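Inactive dihydropteroate synthase 2 (Mycobacterium tuberculosis, PDB 2VP8) probably binds the inhibitor dapsone but only very weakly the pterin pyrophosphate substrate, and probably lacks dihydropteroate synthase activity and a role in folate metabolism. Local coordinates at residues Gly39-Ile44 with Val297-Ala302; Ser30-Arg35 with Ala283-Val288; Val214-Ala219 with Thr242-Leu247. All blocks are in the same frame, centred on the assembly; numbering follows the deposited sequence.

Contact 1 of 3, residues Gly39-Ile44 with Val297-Ala302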
loop_
_atom_site.group_PDB
_atom_site.type_symbol
_atom_site.label_atom_id
_atom_site.label_comp_id
_atom_site.label_asym_id
_atom_site.label_seq_id
_atom_site.Cartn_x
_atom_site.Cartn_y
_atom_site.Cartn_z
ATOM N N GLY B 39 -0.301 -13.691 -14.918
ATOM C CA GLY B 39 0.686 -12.943 -15.716
ATOM C C GLY B 39 0.583 -11.427 -15.631
ATOM O O GLY B 39 1.475 -10.716 -16.088
ATOM N N ASP B 40 -0.498 -10.934 -15.036
ATOM C CA ASP B 40 -0.799 -9.502 -15.004
ATOM C C ASP B 40 -0.717 -8.908 -13.590
ATOM O O ASP B 40 -1.301 -7.856 -13.317
ATOM C CB ASP B 40 -2.186 -9.246 -15.611
ATOM C CG ASP B 40 -3.299 -9.988 -14.871
ATOM O OD1 ASP B 40 -3.010 -10.955 -14.123
ATOM O OD2 ASP B 40 -4.473 -9.605 -15.039
ATOM N N ARG B 41 -0.002 -9.597 -12.699
ATOM C CA ARG B 41 0.205 -9.155 -11.317
ATOM C C ARG B 41 1.211 -10.059 -10.611
ATOM O O ARG B 41 1.562 -11.132 -11.119
ATOM C CB ARG B 41 -1.109 -9.149 -10.525
ATOM C CG ARG B 41 -1.787 -10.502 -10.420
ATOM C CD ARG B 41 -2.778 -10.563 -9.266
ATOM N NE ARG B 41 -3.647 -11.742 -9.340
ATOM C CZ ARG B 41 -3.280 -12.972 -8.983
ATOM N NH1 ARG B 41 -2.049 -13.206 -8.521
ATOM N NH2 ARG B 41 -4.143 -13.975 -9.095
ATOM N N ALA B 42 1.670 -9.608 -9.444
ATOM C CA ALA B 42 2.447 -10.424 -8.530
ATOM C C ALA B 42 1.615 -11.634 -8.085
ATOM O O ALA B 42 0.377 -11.595 -8.099
ATOM C CB ALA B 42 2.878 -9.602 -7.343
ATOM N N LEU B 43 2.297 -12.703 -7.695
ATOM C CA LEU B 43 1.629 -13.959 -7.417
ATOM C C LEU B 43 1.292 -14.128 -5.963
ATOM O O LEU B 43 1.915 -13.512 -5.101
ATOM C CB LEU B 43 2.493 -15.136 -7.858
ATOM C CG LEU B 43 3.126 -15.026 -9.239
ATOM C CD1 LEU B 43 4.066 -16.208 -9.451
ATOM C CD2 LEU B 43 2.037 -14.927 -10.303
ATOM N N ILE B 44 0.307 -14.987 -5.708
ATOM C CA ILE B 44 -0.179 -15.282 -4.364
ATOM C C ILE B 44 0.066 -16.746 -3.999
ATOM O O ILE B 44 -0.356 -17.657 -4.721
ATOM C CB ILE B 44 -1.686 -15.019 -4.256
ATOM C CG1 ILE B 44 -2.022 -13.582 -4.680
ATOM C CG2 ILE B 44 -2.181 -15.322 -2.828
ATOM C CD1 ILE B 44 -3.488 -13.370 -5.012
ATOM N N VAL B 297 -5.263 -6.014 -3.808
ATOM C CA VAL B 297 -4.178 -5.051 -3.638
ATOM C C VAL B 297 -3.214 -5.138 -4.823
ATOM O O VAL B 297 -2.930 -4.135 -5.473
ATOM C CB VAL B 297 -3.429 -5.269 -2.304
ATOM C CG1 VAL B 297 -2.087 -4.557 -2.315
ATOM C CG2 VAL B 297 -4.287 -4.793 -1.131
ATOM N N LEU B 298 -2.742 -6.350 -5.111
ATOM C CA LEU B 298 -1.843 -6.615 -6.236
ATOM C C LEU B 298 -2.423 -6.216 -7.585
ATOM O O LEU B 298 -1.686 -5.828 -8.485
ATOM C CB LEU B 298 -1.477 -8.097 -6.268
ATOM C CG LEU B 298 -0.888 -8.620 -4.963
ATOM C CD1 LEU B 298 -0.484 -10.067 -5.146
ATOM C CD2 LEU B 298 0.303 -7.772 -4.527
ATOM N N GLU B 299 -3.737 -6.334 -7.733
ATOM C CA GLU B 299 -4.414 -5.872 -8.940
ATOM C C GLU B 299 -4.330 -4.346 -9.061
ATOM O O GLU B 299 -4.124 -3.806 -10.149
ATOM C CB GLU B 299 -5.865 -6.352 -8.956
ATOM C CG GLU B 299 -6.001 -7.825 -9.297
ATOM C CD GLU B 299 -7.424 -8.367 -9.185
ATOM O OE1 GLU B 299 -8.353 -7.626 -8.797
ATOM O OE2 GLU B 299 -7.612 -9.562 -9.487
ATOM N N MET B 300 -4.468 -3.657 -7.934
ATOM C CA MET B 300 -4.464 -2.206 -7.935
ATOM C C MET B 300 -3.057 -1.684 -8.237
ATOM O O MET B 300 -2.888 -0.755 -9.038
ATOM C CB MET B 300 -5.004 -1.684 -6.602
ATOM C CG MET B 300 -5.019 -0.184 -6.452
ATOM S SD MET B 300 -5.862 0.732 -7.750
ATOM C CE MET B 300 -7.592 0.394 -7.429
ATOM N N VAL B 301 -2.057 -2.299 -7.605
ATOM C CA VAL B 301 -0.652 -1.987 -7.857
ATOM C C VAL B 301 -0.356 -2.194 -9.335
ATOM O O VAL B 301 0.210 -1.316 -10.007
ATOM C CB VAL B 301 0.286 -2.865 -7.002
ATOM C CG1 VAL B 301 1.747 -2.606 -7.350
ATOM C CG2 VAL B 301 0.047 -2.599 -5.515
ATOM N N ALA B 302 -0.774 -3.343 -9.846
ATOM C CA ALA B 302 -0.578 -3.654 -11.250
ATOM C C ALA B 302 -1.268 -2.630 -12.166
ATOM O O ALA B 302 -0.671 -2.190 -13.151
ATOM C CB ALA B 302 -1.031 -5.063 -11.545
HETATM O O HOH W 1 -6.047 -11.168 -11.077
#

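Contact 2 of 3, residues Ser30-Arg35 with Ala283-Val288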
loop_
_atom_site.group_PDB
_atom_site.type_symbol
_atom_site.label_atom_id
_atom_site.label_comp_id
_atom_site.label_asym_id
_atom_site.label_seq_id
_atom_site.Cartn_x
_atom_site.Cartn_y
_atom_site.Cartn_z
ATOM N N SER B 30 1.932 -16.100 -17.095
ATOM C CA SER B 30 3.288 -16.617 -16.889
ATOM C C SER B 30 3.285 -18.089 -16.434
ATOM O O SER B 30 2.233 -18.669 -16.146
ATOM C CB SER B 30 4.035 -15.758 -15.858
ATOM O OG SER B 30 4.739 -14.686 -16.463
ATOM N N THR B 31 4.473 -18.686 -16.389
ATOM C CA THR B 31 4.661 -20.002 -15.793
ATOM C C THR B 31 5.711 -19.929 -14.688
ATOM O O THR B 31 6.784 -19.359 -14.882
ATOM C CB THR B 31 5.110 -21.055 -16.828
ATOM O OG1 THR B 31 6.281 -20.586 -17.502
ATOM C CG2 THR B 31 4.014 -21.329 -17.853
ATOM N N LEU B 32 5.389 -20.489 -13.525
ATOM C CA LEU B 32 6.379 -20.738 -12.487
ATOM C C LEU B 32 6.422 -22.237 -12.269
ATOM O O LEU B 32 5.371 -22.881 -12.194
ATOM C CB LEU B 32 6.001 -20.037 -11.186
ATOM C CG LEU B 32 7.076 -19.354 -10.332
ATOM C CD1 LEU B 32 6.658 -19.439 -8.872
ATOM C CD2 LEU B 32 8.487 -19.922 -10.523
ATOM N N CYS B 33 7.630 -22.790 -12.179
ATOM C CA CYS B 33 7.838 -24.242 -12.054
ATOM C C CYS B 33 6.954 -25.041 -13.005
ATOM O O CYS B 33 6.364 -26.037 -12.612
ATOM C CB CYS B 33 7.617 -24.722 -10.612
ATOM S SG CYS B 33 8.647 -23.899 -9.372
ATOM N N GLY B 34 6.855 -24.590 -14.251
ATOM C CA GLY B 34 6.082 -25.291 -15.276
ATOM C C GLY B 34 4.571 -25.244 -15.108
ATOM O O GLY B 34 3.850 -25.922 -15.834
ATOM N N ARG B 35 4.089 -24.443 -14.162
ATOM C CA ARG B 35 2.654 -24.319 -13.909
ATOM C C ARG B 35 2.104 -22.943 -14.278
ATOM O O ARG B 35 2.762 -21.927 -14.044
ATOM C CB ARG B 35 2.333 -24.595 -12.435
ATOM C CG ARG B 35 2.808 -25.940 -11.916
ATOM C CD ARG B 35 2.029 -27.064 -12.532
ATOM N NE ARG B 35 2.479 -28.346 -12.019
ATOM C CZ ARG B 35 2.188 -29.509 -12.574
ATOM N NH1 ARG B 35 1.445 -29.552 -13.671
ATOM N NH2 ARG B 35 2.644 -30.622 -12.031
ATOM N N ALA B 283 8.448 -7.280 -5.934
ATOM C CA ALA B 283 8.299 -8.589 -5.295
ATOM C C ALA B 283 7.455 -9.499 -6.194
ATOM O O ALA B 283 6.456 -9.053 -6.761
ATOM C CB ALA B 283 7.658 -8.428 -3.915
ATOM N N ARG B 284 7.840 -10.760 -6.342
ATOM C CA ARG B 284 7.117 -11.628 -7.270
ATOM C C ARG B 284 5.932 -12.363 -6.622
ATOM O O ARG B 284 4.898 -12.584 -7.269
ATOM C CB ARG B 284 8.074 -12.607 -7.957
ATOM C CG ARG B 284 7.404 -13.609 -8.894
ATOM C CD ARG B 284 7.283 -13.132 -10.349
ATOM N NE ARG B 284 6.737 -14.183 -11.223
ATOM C CZ ARG B 284 7.437 -15.207 -11.730
ATOM N NH1 ARG B 284 8.738 -15.355 -11.467
ATOM N NH2 ARG B 284 6.836 -16.097 -12.517
ATOM N N MET B 285 6.081 -12.734 -5.350
ATOM C CA MET B 285 5.109 -13.608 -4.699
ATOM C C MET B 285 4.815 -13.188 -3.264
ATOM O O MET B 285 5.671 -12.609 -2.592
ATOM C CB MET B 285 5.596 -15.056 -4.736
ATOM C CG MET B 285 4.529 -16.081 -4.463
ATOM S SD MET B 285 4.962 -17.712 -5.103
ATOM C CE MET B 285 5.935 -18.290 -3.740
ATOM N N PHE B 286 3.602 -13.498 -2.805
ATOM C CA PHE B 286 3.166 -13.152 -1.466
ATOM C C PHE B 286 2.491 -14.335 -0.790
ATOM O O PHE B 286 1.508 -14.889 -1.299
ATOM C CB PHE B 286 2.221 -11.950 -1.509
ATOM C CG PHE B 286 2.903 -10.661 -1.845
ATOM C CD1 PHE B 286 3.020 -10.248 -3.162
ATOM C CD2 PHE B 286 3.436 -9.864 -0.844
ATOM C CE1 PHE B 286 3.671 -9.069 -3.488
ATOM C CE2 PHE B 286 4.080 -8.671 -1.155
ATOM C CZ PHE B 286 4.198 -8.275 -2.487
ATOM N N ARG B 287 3.028 -14.718 0.363
ATOM C CA ARG B 287 2.476 -15.808 1.156
ATOM C C ARG B 287 1.427 -15.272 2.121
ATOM O O ARG B 287 1.738 -14.473 3.006
ATOM C CB ARG B 287 3.594 -16.513 1.923
ATOM C CG ARG B 287 3.226 -17.884 2.431
ATOM C CD ARG B 287 4.438 -18.522 3.054
ATOM N NE ARG B 287 4.166 -19.877 3.513
ATOM C CZ ARG B 287 4.206 -20.255 4.784
ATOM N NH1 ARG B 287 4.523 -19.380 5.728
ATOM N NH2 ARG B 287 3.945 -21.512 5.108
ATOM N N VAL B 288 0.191 -15.724 1.950
ATOM C CA VAL B 288 -0.941 -15.193 2.696
ATOM C C VAL B 288 -1.897 -16.289 3.147
ATOM O O VAL B 288 -1.876 -17.405 2.622
ATOM C CB VAL B 288 -1.742 -14.133 1.869
ATOM C CG1 VAL B 288 -0.840 -13.039 1.365
ATOM C CG2 VAL B 288 -2.449 -14.771 0.707
#

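Contact 3 of 3, residues Val214-Ala219 with Thr242-Leu247. With EDO (1,2-ethanediol), chain F.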
loop_
_atom_site.group_PDB
_atom_site.type_symbol
_atom_site.label_atom_id
_atom_site.label_comp_id
_atom_site.label_asym_id
_atom_site.label_seq_id
_atom_site.Cartn_x
_atom_site.Cartn_y
_atom_site.Cartn_z
ATOM N N VAL B 214 13.994 -21.230 -8.397
ATOM C CA VAL B 214 14.441 -20.749 -7.090
ATOM C C VAL B 214 13.835 -19.384 -6.771
ATOM O O VAL B 214 13.953 -18.450 -7.560
ATOM C CB VAL B 214 15.978 -20.639 -6.992
ATOM C CG1 VAL B 214 16.382 -20.148 -5.602
ATOM C CG2 VAL B 214 16.645 -21.968 -7.298
ATOM N N LEU B 215 13.188 -19.285 -5.613
ATOM C CA LEU B 215 12.672 -18.020 -5.101
ATOM C C LEU B 215 13.419 -17.659 -3.816
ATOM O O LEU B 215 13.893 -18.547 -3.099
ATOM C CB LEU B 215 11.166 -18.127 -4.825
ATOM C CG LEU B 215 10.193 -18.271 -6.006
ATOM C CD1 LEU B 215 10.163 -19.697 -6.584
ATOM C CD2 LEU B 215 8.799 -17.858 -5.595
ATOM N N ILE B 216 13.543 -16.367 -3.527
ATOM C CA ILE B 216 14.189 -15.946 -2.285
ATOM C C ILE B 216 13.210 -15.268 -1.338
ATOM O O ILE B 216 12.387 -14.452 -1.749
ATOM C CB ILE B 216 15.449 -15.061 -2.505
ATOM C CG1 ILE B 216 15.105 -13.739 -3.204
ATOM C CG2 ILE B 216 16.540 -15.846 -3.255
ATOM C CD1 ILE B 216 16.179 -12.667 -3.059
ATOM N N ASP B 217 13.308 -15.631 -0.067
ATOM C CA ASP B 217 12.419 -15.116 0.963
ATOM C C ASP B 217 13.248 -14.460 2.072
ATOM O O ASP B 217 13.521 -15.078 3.100
ATOM C CB ASP B 217 11.537 -16.246 1.498
ATOM C CG ASP B 217 10.656 -15.811 2.641
ATOM O OD1 ASP B 217 10.503 -14.591 2.870
ATOM O OD2 ASP B 217 10.108 -16.700 3.317
ATOM N N PRO B 218 13.642 -13.195 1.859
ATOM C CA PRO B 218 14.594 -12.482 2.702
ATOM C C PRO B 218 14.058 -12.054 4.063
ATOM O O PRO B 218 14.846 -11.855 4.984
ATOM C CB PRO B 218 14.926 -11.237 1.870
ATOM C CG PRO B 218 14.362 -11.501 0.506
ATOM C CD PRO B 218 13.181 -12.342 0.755
ATOM N N ALA B 219 12.744 -11.906 4.197
ATOM C CA ALA B 219 12.178 -11.373 5.434
ATOM C C ALA B 219 11.210 -12.323 6.135
ATOM O O ALA B 219 10.240 -11.874 6.755
ATOM C CB ALA B 219 11.516 -10.009 5.177
ATOM N N THR B 242 18.418 -8.106 -7.037
ATOM C CA THR B 242 19.331 -9.258 -7.047
ATOM C C THR B 242 19.057 -10.163 -8.245
ATOM O O THR B 242 19.944 -10.899 -8.689
ATOM C CB THR B 242 19.252 -10.111 -5.756
ATOM O OG1 THR B 242 17.964 -10.735 -5.662
ATOM C CG2 THR B 242 19.514 -9.263 -4.518
ATOM N N GLY B 243 17.831 -10.102 -8.760
ATOM C CA GLY B 243 17.449 -10.856 -9.948
ATOM C C GLY B 243 16.690 -12.135 -9.652
ATOM O O GLY B 243 16.157 -12.763 -10.567
ATOM N N TRP B 244 16.656 -12.523 -8.379
ATOM C CA TRP B 244 15.871 -13.663 -7.924
ATOM C C TRP B 244 14.446 -13.222 -7.616
ATOM O O TRP B 244 14.234 -12.124 -7.083
ATOM C CB TRP B 244 16.489 -14.277 -6.667
ATOM C CG TRP B 244 17.888 -14.782 -6.855
ATOM C CD1 TRP B 244 19.036 -14.181 -6.431
ATOM C CD2 TRP B 244 18.287 -15.991 -7.513
ATOM N NE1 TRP B 244 20.123 -14.938 -6.782
ATOM C CE2 TRP B 244 19.691 -16.053 -7.451
ATOM C CE3 TRP B 244 17.591 -17.023 -8.155
ATOM C CZ2 TRP B 244 20.421 -17.110 -8.003
ATOM C CZ3 TRP B 244 18.315 -18.075 -8.701
ATOM C CH2 TRP B 244 19.717 -18.109 -8.619
ATOM N N PRO B 245 13.454 -14.073 -7.943
ATOM C CA PRO B 245 12.076 -13.731 -7.573
ATOM C C PRO B 245 11.991 -13.581 -6.060
ATOM O O PRO B 245 12.559 -14.385 -5.323
ATOM C CB PRO B 245 11.273 -14.949 -8.032
ATOM C CG PRO B 245 12.126 -15.606 -9.047
ATOM C CD PRO B 245 13.536 -15.361 -8.643
ATOM N N VAL B 246 11.312 -12.548 -5.596
ATOM C CA VAL B 246 11.234 -12.304 -4.165
ATOM C C VAL B 246 9.871 -12.728 -3.621
ATOM O O VAL B 246 8.816 -12.362 -4.167
ATOM C CB VAL B 246 11.565 -10.830 -3.823
ATOM C CG1 VAL B 246 11.195 -10.490 -2.383
ATOM C CG2 VAL B 246 13.054 -10.541 -4.083
ATOM N N LEU B 247 9.927 -13.531 -2.559
ATOM C CA LEU B 247 8.754 -13.960 -1.827
ATOM C C LEU B 247 8.638 -13.144 -0.552
ATOM O O LEU B 247 9.602 -13.003 0.200
ATOM C CB LEU B 247 8.834 -15.461 -1.503
ATOM C CG LEU B 247 7.736 -16.069 -0.608
ATOM C CD1 LEU B 247 6.339 -15.871 -1.179
ATOM C CD2 LEU B 247 7.974 -17.538 -0.348
HETATM C C1 EDO F . 19.028 -15.032 -12.616
HETATM O O1 EDO F . 17.914 -15.484 -11.830
HETATM C C2 EDO F . 19.988 -14.203 -11.763
HETATM O O2 EDO F . 20.342 -14.930 -10.578
#

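Contact 1 of 3, residues Gly39-Ile44 with Val297-Ala302
L298 carries the apolar half of this contact, reaching out of helix 291-306 so that its CD1 methyl fits against the chain just where it enters strand 43-49. The methyl lies 3.4 Å from the carbonyl O of A42, and it also meets CB of A42 at 4.0 Å and CG1 of I44 at 3.9 Å. One turn further along the helix, A302 packs against the loop, its CB 3.3 Å from the carbonyl O of D40. This closely packed part is completed by F286 of the neighbouring strand and by T275 and A279 of helix 267-280, which also touch L298. In the (β/α)8 barrel of the pterin-binding family, the last helix, 291-306, packs back over the first strand, 43-49, next to the last strand, 285-288. The helix thereby covers the seam between these two strands, and the far side of the same helix reaches the second subunit through V297 and M300.

Toward solvent the contact becomes polar and looser. R41 passes its aliphatic chain across L298 at about a right angle, with CD 4.1 Å from CB of L298. Its guanidinium then turns back to its own segment: NH1 of R41 donates to the carbonyl O of A42 at 2.9 Å, the acceptor lying almost in the guanidinium plane, while CD1 of I44 sits over one face, offset toward the rim. NH1 also forms a salt bridge with D80, and NH2 bonds to the carbonyl O of G78. NE of R41 and OE2 of E299 are 4.5 Å apart, too far for a salt bridge, and a water spans them, accepting from NE and donating to OE2, which R295 holds from within the helix.

Contact 2 of 3, residues Ser30-Arg35 with Ala283-Val288
The backbones of L32 and R284 stand well apart, their CA atoms 10.5 Å from each other, so the meeting is left to side chains that reach across. On one side the chain reverses through a type I' turn from L32 to R35, closed by L32 N to R35 O and R35 N to L32 O; C33 and G34 at its corners both have positive phi.

R284 spans most of the distance. Its CG is anti to the backbone N (chi1 177°), and the chain then bends at chi2, 90°. NH2 of R284 arrives 3.9 Å from CG of L32, the two side chains passing one another with opposite headings. The carbonyl O of T31 lies near the plane of the guanidinium at its edge, but at 4.0 Å from NH2 of R284 it is too distant for a hydrogen bond. CB of S30 approaches NH2 of R284 obliquely at 4.4 Å. CD1 of L32 lies 4.5 Å from SD of M285, a light apolar touch on strand 285-288. M285 in turn packs on M45 and L247 of the two adjoining strands.

The turn lies at this end of the fold: C33 touches K213, and R35 at its close forms a salt bridge with D139, K213 and D139 both standing just ahead of strands. A small two-stranded hairpin, 30-32 with 35-37, thus covers the end of the barrel where the parallel strands begin, as in other dihydropteroate synthases, whose pterin site lies at the opposite, C-terminal end.

Contact 3 of 3, residues Val214-Ala219 with Thr242-Leu247
I216 pairs with segment 242-247 through both its backbone N and its carbonyl O. Its N donates to the carbonyl O of P245 at 2.8 Å, with an N-H···O angle of 179°, and its carbonyl O accepts from L247 N at 2.7 Å in an equally straight bond. One residue thus bonds to the two neighbours of V246, the pattern of a parallel bridge, and CA of V246 adds a CH···O contact to the carbonyl O of I216.

The I216 side chain packs on V246, W244 and T242. Its CG1 stands between the backbone N and the carbonyl carbon (chi1 63°), where it meets CG2 of V246 at 3.9 Å. CG2 of I216 lies 3.8 Å from CB of W244, and CD1 of I216 reaches OG1 of T242, whose hydroxyl bonds to the carbonyl O of L239. V214 brings its CB obliquely to CZ3 of W244 at 3.9 Å, while on one face of that indole O2 of an ethanediol, probably from the crystallisation liquor, lies 3.4 Å from CZ2 of the same ring. L215 crosses P245 at about a right angle, its CG 4.0 Å from the ring CB.

Helix 186-207 backs the indole through T198, A201 and V205, and L239 of helix 236-241 backs V246 and P218. Strand 162-166 bonds to L215 and D217 on the other side; the bridge itself closes the barrel between strand 214-217 and the chain entering strand 247-248.

At the C-terminal end of strand 214-217, OD2 of D217 bonds to ND1 of H220, a histidine that, by similarity, is characteristic of family members without synthase activity. OD1 of D217 is 3.2 Å from the carbonyl O of L247; as two acceptors they gain no bond from each other, and the H220 bond on OD2 probably offsets part of the carboxylate charge.

The three contacts follow the barrel wall around strand 285-288. On one side of it, contacts 1 and 2 join through probable backbone bonds, L43 N to R284 O at 2.6 Å and L43 O to F286 N at 2.8 Å. On its other side, V246 O of contact 3 probably accepts from both R284 N, at 2.9 Å, and M285 N, at 3.0 Å. M285 also links contacts 2 and 3 by packing inside the barrel, its CE 3.4 Å from CD2 of L215. Contacts 1 and 3, with centres about 17 Å apart, do not touch. The H220 site is next to contact 3 but about 10 Å, side chain to side chain, from M285 of contact 2.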